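Local structure of N-acetylgalactosaminyltransferase 7 (Homo sapiens, 6IWR) at residues L96-E101 / N116-D121; N276-I281 / G379-L384; S161-T166 / E196-Y201; P268-I273 / A326-L331. The protein belongs to the polypeptide GalNAc transferase family, joining a GT-A-type glycosyltransferase domain to a ricin-type beta-trefoil lectin domain, with a manganese ion in the model. All coordinates share one frame; numbering follows the deposited sequence.

Contact 1: L96-E101 / N116-D121; sequences LVLGPE and NMVASD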
loop_
_atom_site.group_PDB
_atom_site.type_symbol
_atom_site.label_atom_id
_atom_site.label_comp_id
_atom_site.label_asym_id
_atom_site.label_seq_id
_atom_site.Cartn_x
_atom_site.Cartn_y
_atom_site.Cartn_z
ATOM N N LEU A 96 18.534 -3.441 -17.447
ATOM C CA LEU A 96 17.800 -3.855 -18.632
ATOM C C LEU A 96 16.407 -3.234 -18.580
ATOM O O LEU A 96 15.508 -3.759 -17.912
ATOM C CB LEU A 96 17.707 -5.369 -18.690
ATOM C CG LEU A 96 17.599 -6.012 -20.067
ATOM C CD1 LEU A 96 16.925 -7.370 -19.931
ATOM C CD2 LEU A 96 16.871 -5.132 -21.059
ATOM N N VAL A 97 16.230 -2.144 -19.320
ATOM C CA VAL A 97 15.007 -1.363 -19.320
ATOM C C VAL A 97 14.212 -1.763 -20.560
ATOM O O VAL A 97 14.733 -1.706 -21.674
ATOM C CB VAL A 97 15.332 0.142 -19.281
ATOM C CG1 VAL A 97 14.078 0.992 -19.229
ATOM C CG2 VAL A 97 16.209 0.450 -18.076
ATOM N N LEU A 98 12.957 -2.188 -20.377
ATOM C CA LEU A 98 12.090 -2.754 -21.414
ATOM C C LEU A 98 10.864 -1.879 -21.689
ATOM O O LEU A 98 10.783 -0.734 -21.241
ATOM C CB LEU A 98 11.648 -4.156 -20.990
ATOM C CG LEU A 98 12.685 -5.276 -20.950
ATOM C CD1 LEU A 98 12.003 -6.624 -20.732
ATOM C CD2 LEU A 98 13.519 -5.290 -22.221
ATOM N N GLY A 99 9.884 -2.456 -22.383
ATOM C CA GLY A 99 8.565 -1.881 -22.548
ATOM C C GLY A 99 8.667 -0.606 -23.333
ATOM O O GLY A 99 9.766 -0.189 -23.705
ATOM N N PRO A 100 7.530 0.051 -23.599
ATOM C CA PRO A 100 6.223 -0.387 -23.129
ATOM C C PRO A 100 5.633 -1.511 -23.965
ATOM O O PRO A 100 4.552 -1.988 -23.644
ATOM C CB PRO A 100 5.363 0.868 -23.280
ATOM C CG PRO A 100 6.120 1.776 -24.234
ATOM C CD PRO A 100 7.393 1.104 -24.617
ATOM N N GLU A 101 6.288 -1.897 -25.060
ATOM C CA GLU A 101 5.745 -3.007 -25.827
ATOM C C GLU A 101 5.751 -4.288 -25.016
ATOM O O GLU A 101 5.048 -5.236 -25.366
ATOM C CB GLU A 101 6.529 -3.223 -27.113
ATOM C CG GLU A 101 7.929 -3.677 -26.877
ATOM C CD GLU A 101 8.916 -2.546 -27.010
ATOM O OE1 GLU A 101 9.941 -2.777 -27.675
ATOM O OE2 GLU A 101 8.672 -1.433 -26.465
ATOM N N ASN A 116 10.347 -9.499 -12.478
ATOM C CA ASN A 116 10.185 -9.257 -13.905
ATOM C C ASN A 116 10.823 -10.428 -14.630
ATOM O O ASN A 116 12.009 -10.400 -14.950
ATOM C CB ASN A 116 10.856 -7.946 -14.275
ATOM C CG ASN A 116 10.596 -7.538 -15.686
ATOM O OD1 ASN A 116 10.662 -6.344 -16.007
ATOM N ND2 ASN A 116 10.281 -8.508 -16.548
ATOM N N MET A 117 10.043 -11.475 -14.908
ATOM C CA MET A 117 10.655 -12.642 -15.532
ATOM C C MET A 117 10.884 -12.453 -17.025
ATOM O O MET A 117 11.745 -13.135 -17.599
ATOM C CB MET A 117 9.821 -13.888 -15.299
ATOM C CG MET A 117 9.919 -14.410 -13.886
ATOM S SD MET A 117 11.551 -15.016 -13.385
ATOM C CE MET A 117 11.911 -16.109 -14.756
ATOM N N VAL A 118 10.134 -11.560 -17.685
ATOM C CA VAL A 118 10.429 -11.337 -19.094
ATOM C C VAL A 118 11.820 -10.739 -19.233
ATOM O O VAL A 118 12.612 -11.165 -20.083
ATOM C CB VAL A 118 9.343 -10.478 -19.776
ATOM C CG1 VAL A 118 8.061 -10.451 -18.957
ATOM C CG2 VAL A 118 9.840 -9.071 -20.094
ATOM N N ALA A 119 12.171 -9.801 -18.348
ATOM C CA ALA A 119 13.531 -9.275 -18.322
ATOM C C ALA A 119 14.535 -10.373 -17.984
ATOM O O ALA A 119 15.482 -10.611 -18.751
ATOM C CB ALA A 119 13.631 -8.115 -17.337
ATOM N N SER A 120 14.335 -11.081 -16.859
ATOM C CA SER A 120 15.287 -12.128 -16.490
ATOM C C SER A 120 15.492 -13.127 -17.623
ATOM O O SER A 120 16.620 -13.590 -17.861
ATOM C CB SER A 120 14.840 -12.881 -15.241
ATOM O OG SER A 120 15.606 -14.068 -15.141
ATOM N N ASP A 121 14.413 -13.482 -18.327
ATOM C CA ASP A 121 14.516 -14.504 -19.360
ATOM C C ASP A 121 15.385 -14.076 -20.542
ATOM O O ASP A 121 15.824 -14.944 -21.297
ATOM C CB ASP A 121 13.124 -14.904 -19.863
ATOM C CG ASP A 121 12.410 -15.839 -18.917
ATOM O OD1 ASP A 121 12.980 -16.149 -17.843
ATOM O OD2 ASP A 121 11.277 -16.266 -19.249
#
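Leu96 and Leu98 lay their side chains against Val118 and Ala119, joining an irregular loop by apolar packing to the first turn of the short helix 117-122. The contact folds the loop that precedes helix 103-113 back onto this turn, whose N-cap is Asn116. Ala119 gives its CB and its backbone to the interface, while the two leucines come at it from alternate positions of the loop. Val97, between them, turns away from the helix and instead packs on Cys502 of the second subunit.

Leu98 holds CG anti to its carbonyl carbon (chi1 -69°), which carries the branch over to the helix. Its CD1 does the touching: this methyl lies 4.0 Å from Ala119 CB and 3.9 Å from Ala119 CA, and it also meets CG2 of Val118. The Leu98 and Val118 side chains slide past one another in opposite directions. Ile106 of helix 103-113 packs on both, so the two segments share one apolar neighbour there.

Elsewhere on the same helical turn, Met117 packs on Ser161 and Thr162, which sets the short helix against helix 160-173.

Leu96 swings its branch differently, with CG anti to the backbone N (chi1 -152°). Its CD1 stands 4.3 Å from Ala119 CB and 3.7 Å from Ala119 O, a methyl set beside a helix carbonyl.

Contact 2: N276-I281 / G379-L384; sequences NTYEII and GHIYRL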
loop_
_atom_site.group_PDB
_atom_site.type_symbol
_atom_site.label_atom_id
_atom_site.label_comp_id
_atom_site.label_asym_id
_atom_site.label_seq_id
_atom_site.Cartn_x
_atom_site.Cartn_y
_atom_site.Cartn_z
ATOM N N ASN A 276 13.432 -5.801 -11.194
ATOM C CA ASN A 276 12.887 -5.329 -12.447
ATOM C C ASN A 276 13.945 -5.212 -13.539
ATOM O O ASN A 276 13.764 -5.755 -14.628
ATOM C CB ASN A 276 12.201 -3.996 -12.173
ATOM C CG ASN A 276 11.606 -3.409 -13.393
ATOM O OD1 ASN A 276 11.013 -4.119 -14.220
ATOM N ND2 ASN A 276 11.782 -2.107 -13.556
ATOM N N THR A 277 15.073 -4.555 -13.259
ATOM C CA THR A 277 16.088 -4.269 -14.261
ATOM C C THR A 277 17.391 -5.042 -14.077
ATOM O O THR A 277 18.218 -5.064 -14.998
ATOM C CB THR A 277 16.384 -2.767 -14.257
ATOM O OG1 THR A 277 16.566 -2.324 -12.897
ATOM C CG2 THR A 277 15.209 -2.016 -14.902
ATOM N N TYR A 278 17.606 -5.638 -12.907
ATOM C CA TYR A 278 18.618 -6.637 -12.619
ATOM C C TYR A 278 20.015 -6.076 -12.460
ATOM O O TYR A 278 20.963 -6.860 -12.449
ATOM C CB TYR A 278 18.614 -7.743 -13.673
ATOM C CG TYR A 278 17.387 -8.572 -13.496
ATOM C CD1 TYR A 278 16.190 -8.189 -14.076
ATOM C CD2 TYR A 278 17.395 -9.694 -12.678
ATOM C CE1 TYR A 278 15.051 -8.923 -13.906
ATOM C CE2 TYR A 278 16.250 -10.433 -12.496
ATOM C CZ TYR A 278 15.084 -10.025 -13.115
ATOM O OH TYR A 278 13.945 -10.739 -12.936
ATOM N N GLU A 279 20.169 -4.763 -12.325
ATOM C CA GLU A 279 21.464 -4.221 -11.940
ATOM C C GLU A 279 21.663 -4.455 -10.452
ATOM O O GLU A 279 20.698 -4.596 -9.701
ATOM C CB GLU A 279 21.563 -2.728 -12.276
ATOM C CG GLU A 279 20.991 -1.787 -11.230
ATOM C CD GLU A 279 19.474 -1.637 -11.328
ATOM O OE1 GLU A 279 18.826 -2.522 -11.938
ATOM O OE2 GLU A 279 18.924 -0.634 -10.802
ATOM N N ILE A 280 22.920 -4.518 -10.026
ATOM C CA ILE A 280 23.251 -4.969 -8.678
ATOM C C ILE A 280 23.832 -3.815 -7.870
ATOM O O ILE A 280 24.871 -3.247 -8.228
ATOM C CB ILE A 280 24.200 -6.178 -8.697
ATOM C CG1 ILE A 280 23.570 -7.308 -9.513
ATOM C CG2 ILE A 280 24.474 -6.642 -7.276
ATOM C CD1 ILE A 280 24.416 -8.551 -9.550
ATOM N N ILE A 281 23.154 -3.493 -6.771
ATOM C CA ILE A 281 23.412 -2.361 -5.885
ATOM C C ILE A 281 23.711 -2.907 -4.490
ATOM O O ILE A 281 23.074 -3.887 -4.062
ATOM C CB ILE A 281 22.192 -1.427 -5.829
ATOM C CG1 ILE A 281 21.584 -1.195 -7.222
ATOM C CG2 ILE A 281 22.506 -0.177 -5.100
ATOM C CD1 ILE A 281 20.296 -2.091 -7.479
ATOM N N GLY A 379 24.534 -11.431 -4.548
ATOM C CA GLY A 379 23.366 -10.662 -4.895
ATOM C C GLY A 379 22.107 -11.494 -4.712
ATOM O O GLY A 379 22.065 -12.684 -5.035
ATOM N N HIS A 380 21.075 -10.841 -4.176
ATOM C CA HIS A 380 19.789 -11.450 -3.867
ATOM C C HIS A 380 18.741 -10.588 -4.552
ATOM O O HIS A 380 18.737 -9.368 -4.370
ATOM C CB HIS A 380 19.578 -11.520 -2.334
ATOM C CG HIS A 380 18.239 -12.047 -1.913
ATOM N ND1 HIS A 380 17.188 -11.222 -1.584
ATOM C CD2 HIS A 380 17.776 -13.313 -1.768
ATOM C CE1 HIS A 380 16.129 -11.953 -1.274
ATOM N NE2 HIS A 380 16.458 -13.229 -1.374
ATOM N N ILE A 381 17.887 -11.199 -5.374
ATOM C CA ILE A 381 16.838 -10.423 -6.027
ATOM C C ILE A 381 15.753 -10.090 -5.020
ATOM O O ILE A 381 15.278 -10.962 -4.280
ATOM C CB ILE A 381 16.223 -11.175 -7.209
ATOM C CG1 ILE A 381 17.296 -11.867 -8.040
ATOM C CG2 ILE A 381 15.403 -10.198 -8.035
ATOM C CD1 ILE A 381 16.738 -12.767 -9.099
ATOM N N TYR A 382 15.308 -8.846 -5.026
ATOM C CA TYR A 382 14.309 -8.408 -4.070
ATOM C C TYR A 382 12.971 -8.244 -4.774
ATOM O O TYR A 382 12.899 -7.609 -5.838
ATOM C CB TYR A 382 14.760 -7.119 -3.383
ATOM C CG TYR A 382 15.744 -7.420 -2.249
ATOM C CD1 TYR A 382 15.300 -7.988 -1.057
ATOM C CD2 TYR A 382 17.116 -7.163 -2.384
ATOM C CE1 TYR A 382 16.183 -8.270 -0.013
ATOM C CE2 TYR A 382 18.012 -7.443 -1.342
ATOM C CZ TYR A 382 17.536 -8.000 -0.155
ATOM O OH TYR A 382 18.395 -8.289 0.887
ATOM N N ARG A 383 11.926 -8.820 -4.170
ATOM C CA ARG A 383 10.598 -8.904 -4.764
ATOM C C ARG A 383 10.023 -7.535 -5.078
ATOM O O ARG A 383 10.368 -6.529 -4.467
ATOM C CB ARG A 383 9.626 -9.612 -3.832
ATOM C CG ARG A 383 8.866 -10.734 -4.487
ATOM C CD ARG A 383 9.338 -12.019 -3.840
ATOM N NE ARG A 383 9.349 -13.176 -4.723
ATOM C CZ ARG A 383 9.903 -14.335 -4.375
ATOM N NH1 ARG A 383 10.481 -14.443 -3.188
ATOM N NH2 ARG A 383 9.900 -15.382 -5.199
ATOM N N LEU A 384 9.098 -7.526 -6.029
ATOM C CA LEU A 384 8.388 -6.334 -6.455
ATOM C C LEU A 384 6.933 -6.448 -6.036
ATOM O O LEU A 384 6.406 -7.551 -5.869
ATOM C CB LEU A 384 8.467 -6.168 -7.971
ATOM C CG LEU A 384 9.850 -6.328 -8.582
ATOM C CD1 LEU A 384 9.722 -6.136 -10.074
ATOM C CD2 LEU A 384 10.808 -5.320 -8.002
#
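Tyr278 and Ile381 make the central touch here, and both side chains leave with their outgoing branch anti to the carbonyl carbon, CG of Tyr278 at chi1 -71° and CG1 of Ile381 at -42°. Although the tyrosine does not start out directed at the opposite strand, its ring end comes nearer, and Ile381 CD1 arrives at the ring edge, close to its plane, 4.2 Å from Tyr278 CE2. The two side chains cross obliquely. The phenol is anchored beyond the contact, where Tyr278 OH is hydrogen-bonded to Asn116 O.

Leu384 fills the other end, its CD1 lying 3.9 Å from Asn276 CB and equally near Asn276 N, with CD2 slightly farther from that nitrogen. Both methyls thus lean against the start of the loop. Within that loop Thr277 OG1 donates to Glu279 OE1 in a bond modelled very short, and Glu279 OE2 reaches His573 of the second subunit, tying the turn to the dimer partner.

On strand 376-382, His380 turns the other way, its NE2 bonded to Asp241 OD2 and its ring meeting that of His243. Asp241 and His243 bracket a DXH motif, and the Ile381 side chain is about 8 Å from the bound manganese ion. The packing therefore borders the metal-bearing centre, consistent with the GT-A fold.

Contact 3: S161-T166 / E196-Y201; sequences STLMRT and EKLDEY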
loop_
_atom_site.group_PDB
_atom_site.type_symbol
_atom_site.label_atom_id
_atom_site.label_comp_id
_atom_site.label_asym_id
_atom_site.label_seq_id
_atom_site.Cartn_x
_atom_site.Cartn_y
_atom_site.Cartn_z
ATOM N N SER A 161 14.597 -19.220 -15.020
ATOM C CA SER A 161 15.844 -18.550 -15.334
ATOM C C SER A 161 16.485 -17.936 -14.102
ATOM O O SER A 161 17.716 -17.888 -14.020
ATOM C CB SER A 161 15.615 -17.498 -16.425
ATOM O OG SER A 161 14.906 -16.371 -15.946
ATOM N N THR A 162 15.699 -17.485 -13.130
ATOM C CA THR A 162 16.321 -17.061 -11.884
ATOM C C THR A 162 16.946 -18.245 -11.142
ATOM O O THR A 162 18.037 -18.124 -10.581
ATOM C CB THR A 162 15.302 -16.329 -11.003
ATOM O OG1 THR A 162 14.075 -17.066 -10.966
ATOM C CG2 THR A 162 15.036 -14.942 -11.554
ATOM N N LEU A 163 16.287 -19.401 -11.140
ATOM C CA LEU A 163 16.833 -20.564 -10.446
ATOM C C LEU A 163 18.120 -21.034 -11.109
ATOM O O LEU A 163 19.123 -21.298 -10.430
ATOM C CB LEU A 163 15.806 -21.700 -10.422
ATOM C CG LEU A 163 16.305 -23.041 -9.864
ATOM C CD1 LEU A 163 16.960 -22.802 -8.512
ATOM C CD2 LEU A 163 15.183 -24.086 -9.750
ATOM N N MET A 164 18.116 -21.126 -12.443
ATOM C CA MET A 164 19.272 -21.695 -13.116
ATOM C C MET A 164 20.420 -20.693 -13.180
ATOM O O MET A 164 21.589 -21.099 -13.276
ATOM C CB MET A 164 18.888 -22.198 -14.508
ATOM C CG MET A 164 18.004 -23.454 -14.531
ATOM S SD MET A 164 18.374 -24.773 -13.335
ATOM C CE MET A 164 20.083 -25.066 -13.640
ATOM N N ARG A 165 20.125 -19.393 -13.082
ATOM C CA ARG A 165 21.216 -18.423 -13.053
ATOM C C ARG A 165 21.947 -18.473 -11.720
ATOM O O ARG A 165 23.172 -18.297 -11.675
ATOM C CB ARG A 165 20.703 -17.014 -13.351
ATOM C CG ARG A 165 21.802 -15.928 -13.418
ATOM C CD ARG A 165 21.439 -14.745 -14.370
ATOM N NE ARG A 165 20.071 -14.294 -14.137
ATOM C CZ ARG A 165 19.085 -14.319 -15.024
ATOM N NH1 ARG A 165 17.878 -13.907 -14.648
ATOM N NH2 ARG A 165 19.286 -14.725 -16.275
ATOM N N THR A 166 21.224 -18.731 -10.621
ATOM C CA THR A 166 21.896 -18.945 -9.344
ATOM C C THR A 166 22.940 -20.045 -9.482
ATOM O O THR A 166 24.126 -19.856 -9.180
ATOM C CB THR A 166 20.894 -19.353 -8.269
ATOM O OG1 THR A 166 19.743 -18.504 -8.303
ATOM C CG2 THR A 166 21.546 -19.300 -6.889
ATOM N N GLU A 196 11.004 -32.676 -14.143
ATOM C CA GLU A 196 11.247 -33.365 -15.403
ATOM C C GLU A 196 12.042 -32.521 -16.348
ATOM O O GLU A 196 13.113 -32.910 -16.747
ATOM C CB GLU A 196 9.948 -33.775 -16.081
ATOM C CG GLU A 196 9.383 -35.097 -15.619
ATOM C CD GLU A 196 8.028 -34.936 -14.973
ATOM O OE1 GLU A 196 7.396 -33.895 -15.197
ATOM O OE2 GLU A 196 7.591 -35.838 -14.239
ATOM N N LYS A 197 11.545 -31.345 -16.677
ATOM C CA LYS A 197 12.323 -30.428 -17.469
ATOM C C LYS A 197 13.547 -30.114 -16.647
ATOM O O LYS A 197 14.639 -30.054 -17.159
ATOM C CB LYS A 197 11.531 -29.169 -17.773
ATOM C CG LYS A 197 12.384 -27.979 -18.145
ATOM C CD LYS A 197 11.543 -26.736 -18.284
ATOM C CE LYS A 197 12.342 -25.556 -18.806
ATOM N NZ LYS A 197 13.126 -25.869 -20.020
ATOM N N LEU A 198 13.348 -29.950 -15.349
ATOM C CA LEU A 198 14.437 -29.742 -14.418
ATOM C C LEU A 198 15.340 -30.949 -14.246
ATOM O O LEU A 198 16.542 -30.826 -14.311
ATOM C CB LEU A 198 13.869 -29.311 -13.070
ATOM C CG LEU A 198 14.761 -28.944 -11.896
ATOM C CD1 LEU A 198 16.191 -28.811 -12.334
ATOM C CD2 LEU A 198 14.297 -27.646 -11.288
ATOM N N ASP A 199 14.753 -32.126 -14.078
ATOM C CA ASP A 199 15.538 -33.351 -13.962
ATOM C C ASP A 199 16.412 -33.558 -15.182
ATOM O O ASP A 199 17.594 -33.890 -15.060
ATOM C CB ASP A 199 14.624 -34.546 -13.777
ATOM C CG ASP A 199 14.036 -34.587 -12.428
ATOM O OD1 ASP A 199 14.815 -34.628 -11.458
ATOM O OD2 ASP A 199 12.800 -34.562 -12.334
ATOM N N GLU A 200 15.855 -33.331 -16.370
ATOM C CA GLU A 200 16.602 -33.586 -17.594
ATOM C C GLU A 200 17.677 -32.526 -17.827
ATOM O O GLU A 200 18.832 -32.861 -18.128
ATOM C CB GLU A 200 15.637 -33.676 -18.773
ATOM C CG GLU A 200 16.047 -34.701 -19.816
ATOM C CD GLU A 200 16.073 -36.111 -19.270
ATOM O OE1 GLU A 200 15.217 -36.459 -18.415
ATOM O OE2 GLU A 200 16.965 -36.869 -19.702
ATOM N N TYR A 201 17.329 -31.242 -17.667
ATOM C CA TYR A 201 18.316 -30.172 -17.846
ATOM C C TYR A 201 19.551 -30.409 -16.985
ATOM O O TYR A 201 20.694 -30.349 -17.454
ATOM C CB TYR A 201 17.689 -28.819 -17.487
ATOM C CG TYR A 201 18.657 -27.652 -17.617
ATOM C CD1 TYR A 201 18.859 -27.045 -18.860
ATOM C CD2 TYR A 201 19.387 -27.180 -16.525
ATOM C CE1 TYR A 201 19.737 -25.997 -19.020
ATOM C CE2 TYR A 201 20.258 -26.122 -16.675
ATOM C CZ TYR A 201 20.428 -25.533 -17.940
ATOM O OH TYR A 201 21.300 -24.482 -18.129
#
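Met164 meets Tyr201 through a chain bent at both later torsions, chi2 -40° and chi3 -53°, while Tyr201 sends its ring out with CG anti to the backbone N (chi1 179°). Curled in this way, the thioether comes alongside the CD2-CE2 side of the ring, and the two side chains slide past each other in opposite directions. Met164 SD lies 4.9 Å from the centroid of the Tyr201 ring in an oblique Met-aromatic contact, and Met164 CE touches CE2 and CD2 of the same ring. The phenol end has its own partner, Tyr201 OH being hydrogen-bonded to His168 NE2 farther along helix 160-173.

A second, purely aliphatic touch lies one residue earlier on helix 160-173 and one turn earlier on the shorter helix. Leu163 CD2 and Leu198 CD2 stand 4.0 Å apart, their side chains crossing at about a right angle. Both leucines also pack on Phe155 of strand 149-155.

Each helix is secured by polar bonds of its own. Thr162 O accepts from Thr166 N at 3.2 Å and from Thr166 OG1 at 2.9 Å, the two donors coming from opposite faces of its plane. At the N-cap of the shorter helix, Glu196 N donates to Asp199 OD2 over 3.2 Å, on its anti side but well out of the carboxylate plane, and Asp199 OD1 is in turn salt-bridged to Arg213.

Helix 160-173 links the parallel strands 149-155 and 179-186, and helix 197-201 lies between strands 179-186 and 209-213. The contact thus joins helices of successive beta-alpha-beta crossovers, as in the nucleotide-binding-like half of a GT-A fold.

Contact 4: P268-I273 / A326-L331; sequences PLIDVI and AMAGGL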
loop_
_atom_site.group_PDB
_atom_site.type_symbol
_atom_site.label_atom_id
_atom_site.label_comp_id
_atom_site.label_asym_id
_atom_site.label_seq_id
_atom_site.Cartn_x
_atom_site.Cartn_y
_atom_site.Cartn_z
ATOM N N PRO A 268 28.240 -13.874 3.757
ATOM C CA PRO A 268 28.628 -12.864 2.767
ATOM C C PRO A 268 27.838 -11.573 2.954
ATOM O O PRO A 268 26.750 -11.560 3.527
ATOM C CB PRO A 268 28.263 -13.532 1.439
ATOM C CG PRO A 268 27.045 -14.364 1.810
ATOM C CD PRO A 268 27.354 -14.905 3.196
ATOM N N LEU A 269 28.400 -10.474 2.466
ATOM C CA LEU A 269 27.603 -9.266 2.323
ATOM C C LEU A 269 26.552 -9.493 1.241
ATOM O O LEU A 269 26.877 -9.860 0.105
ATOM C CB LEU A 269 28.468 -8.061 1.969
ATOM C CG LEU A 269 29.514 -7.651 3.009
ATOM C CD1 LEU A 269 29.984 -6.207 2.775
ATOM C CD2 LEU A 269 28.985 -7.836 4.411
ATOM N N ILE A 270 25.286 -9.309 1.602
ATOM C CA ILE A 270 24.178 -9.594 0.706
ATOM C C ILE A 270 23.831 -8.309 -0.033
ATOM O O ILE A 270 23.346 -7.359 0.581
ATOM C CB ILE A 270 22.965 -10.127 1.470
ATOM C CG1 ILE A 270 23.349 -11.371 2.276
ATOM C CG2 ILE A 270 21.841 -10.458 0.496
ATOM C CD1 ILE A 270 22.146 -12.047 2.925
ATOM N N ASP A 271 24.052 -8.297 -1.351
ATOM C CA ASP A 271 23.806 -7.162 -2.236
ATOM C C ASP A 271 22.440 -7.300 -2.906
ATOM O O ASP A 271 21.901 -8.400 -3.017
ATOM C CB ASP A 271 24.892 -7.056 -3.325
ATOM C CG ASP A 271 26.255 -6.624 -2.779
ATOM O OD1 ASP A 271 26.291 -5.886 -1.764
ATOM O OD2 ASP A 271 27.291 -7.033 -3.365
ATOM N N VAL A 272 21.913 -6.174 -3.406
ATOM C CA VAL A 272 20.554 -6.104 -3.945
ATOM C C VAL A 272 20.581 -6.222 -5.464
ATOM O O VAL A 272 21.122 -5.349 -6.163
ATOM C CB VAL A 272 19.848 -4.798 -3.548
ATOM C CG1 VAL A 272 18.469 -4.753 -4.191
ATOM C CG2 VAL A 272 19.779 -4.640 -2.055
ATOM N N ILE A 273 19.934 -7.263 -5.971
ATOM C CA ILE A 273 19.676 -7.416 -7.398
ATOM C C ILE A 273 18.291 -6.849 -7.657
ATOM O O ILE A 273 17.301 -7.311 -7.081
ATOM C CB ILE A 273 19.739 -8.892 -7.834
ATOM C CG1 ILE A 273 21.047 -9.567 -7.452
ATOM C CG2 ILE A 273 19.527 -9.010 -9.319
ATOM C CD1 ILE A 273 21.094 -11.003 -7.969
ATOM N N ALA A 326 23.861 -11.069 14.543
ATOM C CA ALA A 326 22.880 -11.908 13.867
ATOM C C ALA A 326 23.112 -11.860 12.356
ATOM O O ALA A 326 23.843 -11.004 11.844
ATOM C CB ALA A 326 21.456 -11.454 14.199
ATOM N N MET A 327 22.456 -12.776 11.637
ATOM C CA MET A 327 22.469 -12.824 10.182
ATOM C C MET A 327 21.059 -12.575 9.650
ATOM O O MET A 327 20.066 -12.792 10.350
ATOM C CB MET A 327 22.986 -14.187 9.695
ATOM C CG MET A 327 22.108 -15.312 10.242
ATOM S SD MET A 327 22.168 -16.880 9.352
ATOM C CE MET A 327 23.691 -17.527 10.023
ATOM N N ALA A 328 20.960 -12.109 8.403
ATOM C CA ALA A 328 19.636 -11.962 7.806
ATOM C C ALA A 328 18.932 -13.307 7.726
ATOM O O ALA A 328 17.736 -13.402 8.007
ATOM C CB ALA A 328 19.731 -11.323 6.421
ATOM N N GLY A 329 19.661 -14.366 7.361
ATOM C CA GLY A 329 19.141 -15.718 7.473
ATOM C C GLY A 329 19.201 -16.599 6.240
ATOM O O GLY A 329 19.364 -17.817 6.355
ATOM N N GLY A 330 19.045 -16.018 5.055
ATOM C CA GLY A 330 18.991 -16.823 3.850
ATOM C C GLY A 330 20.324 -17.398 3.406
ATOM O O GLY A 330 20.385 -18.549 2.967
ATOM N N LEU A 331 21.392 -16.606 3.511
ATOM C CA LEU A 331 22.699 -16.919 2.948
ATOM C C LEU A 331 23.707 -16.995 4.086
ATOM O O LEU A 331 23.935 -16.002 4.783
ATOM C CB LEU A 331 23.147 -15.865 1.917
ATOM C CG LEU A 331 22.144 -15.249 0.927
ATOM C CD1 LEU A 331 22.841 -14.289 -0.080
ATOM C CD2 LEU A 331 21.277 -16.269 0.205
#
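An apolar contact joins strand 264-274 of the large mixed sheet to the loop ahead of strand 332-335, with Leu331 packed on Ile270 and Pro268. No hydrogen bond spans the two segments. They meet just before the loop enters strand 332-335, which pairs antiparallel with strand 264-274.

Ile270 and Leu331 bury the larger part of the surface. Ile270 puts CG1 anti to its carbonyl carbon (chi1 -56°), so that CD1 extends to the leucine branch. That methyl lies 3.8 Å from Leu331 CG, and Leu331 CD1 reaches back to within 3.8 Å of Ile270 CG1 and 4.0 Å of Ile270 CG2. The leucine methyl thus nestles against both arms of the isoleucine at a slant. Ile270 CD1 also lies 4.3 Å from Ala328 CB, so this one methyl touches residues on both sides of Gly329 and Gly330 in sequence.

Pro268 adds a second touch, on the Leu331 CB. Its ring crosses Leu331 at about a right angle, with Pro268 CG 4.2 Å from Leu331 CB and Pro268 CD 3.9 Å from Leu331 O. Between Ala328 and Leu331 the chain passes through Gly329, at whose backbone angles a CB would press on Ala328 O.

Beyond the pair, Val378 of strand 376-382 packs on both Pro268 and Leu331, and Cys244 of strand 244-246 touches Leu331. Helix 355-365 backs the start of the loop, where Phe357 and Ser360 meet Ala326 and Ile359 meets Met327.

In the fold
Along the chain contact 1 closes first, then contact 3; contact 4 follows and interlocks with contact 2, their segments alternating. Contacts 2 and 4, with centres 13 Å apart, share the mixed sheet, where strand 264-274 has both 280-281 and 376-382 as neighbours. Contact 1 lies 13 Å from contact 2 and 20 Å from contact 3, centre to centre, and touches both, so the short helix 117-122 links the loop before strand 280-281 to helix 160-173. Contacts 2 and 3 also meet, where Ile381 packs on Thr162. Contact 4 touches neither contact 1 nor contact 3. Together they run from the helical outer layer to the manganese-bearing centre of the GT-A-type fold.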